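Local structure of extracellular solute-binding protein family 1 (Arthrobacter chlorophenolicus, 4R2F) at residues S64-K69 with Q322-E327. The protein probably serves as the extracellular sugar-binding component of a transporter, here holding the disaccharide laminaribiose. Numbering follows the deposited sequence.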
loop_
_atom_site.group_PDB
_atom_site.type_symbol
_atom_site.label_atom_id
_atom_site.label_comp_id
_atom_site.label_asym_id
_atom_site.label_seq_id
_atom_site.Cartn_x
_atom_site.Cartn_y
_atom_site.Cartn_z
ATOM N N SER A 64 4.924 17.551 23.164
ATOM C CA SER A 64 4.891 18.787 23.914
ATOM C C SER A 64 6.166 19.518 23.583
ATOM O O SER A 64 7.018 19.723 24.433
ATOM C CB SER A 64 4.822 18.491 25.404
ATOM O OG SER A 64 5.967 17.759 25.794
ATOM N N GLY A 65 6.305 19.912 22.333
ATOM C CA GLY A 65 7.530 20.527 21.892
ATOM C C GLY A 65 7.165 21.825 21.246
ATOM O O GLY A 65 6.111 21.930 20.648
ATOM N N ALA A 66 8.025 22.819 21.376
ATOM C CA ALA A 66 7.745 24.121 20.811
ATOM C C ALA A 66 6.619 24.767 21.594
ATOM O O ALA A 66 5.921 25.639 21.095
ATOM C CB ALA A 66 7.387 23.993 19.337
ATOM N N ASN A 67 6.441 24.330 22.831
ATOM C CA ASN A 67 5.395 24.895 23.663
ATOM C C ASN A 67 4.062 24.779 22.936
ATOM O O ASN A 67 3.263 25.704 22.889
ATOM C CB ASN A 67 5.743 26.329 24.005
ATOM C CG ASN A 67 7.154 26.458 24.553
ATOM O OD1 ASN A 67 7.977 27.198 24.021
ATOM N ND2 ASN A 67 7.445 25.710 25.610
ATOM N N SER A 68 3.870 23.607 22.351
ATOM C CA SER A 68 2.768 23.294 21.478
ATOM C C SER A 68 2.307 21.894 21.792
ATOM O O SER A 68 2.944 21.178 22.542
ATOM C CB SER A 68 3.193 23.357 20.022
ATOM O OG SER A 68 3.460 24.682 19.635
ATOM N N LYS A 69 1.172 21.532 21.228
ATOM C CA LYS A 69 0.544 20.237 21.465
ATOM C C LYS A 69 0.025 19.755 20.088
ATOM O O LYS A 69 -0.064 20.567 19.137
ATOM C CB LYS A 69 -0.602 20.419 22.469
ATOM C CG LYS A 69 -1.289 21.772 22.303
ATOM C CD LYS A 69 -2.314 22.086 23.368
ATOM C CE LYS A 69 -2.673 23.561 23.296
ATOM N NZ LYS A 69 -3.987 23.817 23.938
ATOM N N GLN A 322 4.624 26.705 11.571
ATOM C CA GLN A 322 5.469 25.786 10.798
ATOM C C GLN A 322 6.594 25.173 11.619
ATOM O O GLN A 322 6.942 24.025 11.419
ATOM C CB GLN A 322 6.042 26.481 9.553
ATOM C CG GLN A 322 6.881 25.575 8.659
ATOM C CD GLN A 322 6.149 24.335 8.166
ATOM O OE1 GLN A 322 4.918 24.339 7.980
ATOM N NE2 GLN A 322 6.911 23.268 7.918
ATOM N N GLU A 323 7.178 25.941 12.535
ATOM C CA GLU A 323 8.161 25.375 13.442
ATOM C C GLU A 323 7.608 24.225 14.265
ATOM O O GLU A 323 8.305 23.239 14.514
ATOM C CB GLU A 323 8.702 26.430 14.387
ATOM C CG GLU A 323 9.752 27.324 13.773
ATOM C CD GLU A 323 10.442 28.179 14.811
ATOM O OE1 GLU A 323 10.568 27.753 15.993
ATOM O OE2 GLU A 323 10.857 29.285 14.423
ATOM N N ALA A 324 6.374 24.369 14.718
ATOM C CA ALA A 324 5.745 23.318 15.501
ATOM C C ALA A 324 5.428 22.085 14.648
ATOM O O ALA A 324 5.626 20.959 15.101
ATOM C CB ALA A 324 4.478 23.844 16.175
ATOM N N SER A 325 4.927 22.282 13.435
ATOM C CA SER A 325 4.733 21.153 12.522
ATOM C C SER A 325 6.054 20.356 12.436
ATOM O O SER A 325 6.064 19.148 12.595
ATOM C CB SER A 325 4.316 21.634 11.140
ATOM O OG SER A 325 3.027 22.205 11.160
ATOM N N GLU A 326 7.161 21.074 12.262
ATOM C CA GLU A 326 8.473 20.466 12.084
ATOM C C GLU A 326 8.921 19.735 13.325
ATOM O O GLU A 326 9.404 18.619 13.241
ATOM C CB GLU A 326 9.492 21.528 11.676
ATOM C CG GLU A 326 9.278 21.925 10.237
ATOM C CD GLU A 326 9.840 23.272 9.860
ATOM O OE1 GLU A 326 10.382 24.023 10.714
ATOM O OE2 GLU A 326 9.743 23.564 8.660
ATOM N N GLU A 327 8.731 20.353 14.482
ATOM C CA GLU A 327 9.032 19.685 15.741
ATOM C C GLU A 327 8.197 18.430 15.931
ATOM O O GLU A 327 8.722 17.401 16.365
ATOM C CB GLU A 327 8.819 20.624 16.935
ATOM C CG GLU A 327 9.889 21.705 17.099
ATOM C CD GLU A 327 11.317 21.169 17.229
ATOM O OE1 GLU A 327 11.569 20.244 18.035
ATOM O OE2 GLU A 327 12.204 21.701 16.533
#
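A66 sets its methyl against one turn of helix 322-335, between A324 and E327, where the return loop of a beta-alpha-beta crossover meets that helix. The crossover is defined by the parallel pairing of strands 40-44 and 70-74, with helix 50-61 between them; residues 64-69 lead from that helix into the second strand. Positive phi at both A66 and N67 marks a tight reversal, closed by a weak bond from S68 N to G65 O (3.3 Å). This turn projects the A66 CB toward the helix: it lies 4.3 Å from A324 CB and 4.1 Å from E327 CG. The approach to E327 is thus made by the aliphatic base of the glutamate. Its chain then bends at chi2 (-57°), and OE2 forms a salt bridge with K122, so the charged end is engaged by another part of the chain.

S68 comes at A324 beside A66. Both its CB and OG face the A324 methyl, the hydroxyl oxygen lying 3.7 Å from A324 CB. No hydrogen bond links the two segments, and with 138 Å² buried in total the join is small and van der Waals in nature. A324 is itself buried, its side chain also touching I40 of the first crossover strand, while F63 touches both S68 and E327. With chi1 at -69°, S68 OG sits beside its own backbone N and turns back on the loop, donating to A66 O across 3.0 Å from above the carbonyl plane, 64° out of it.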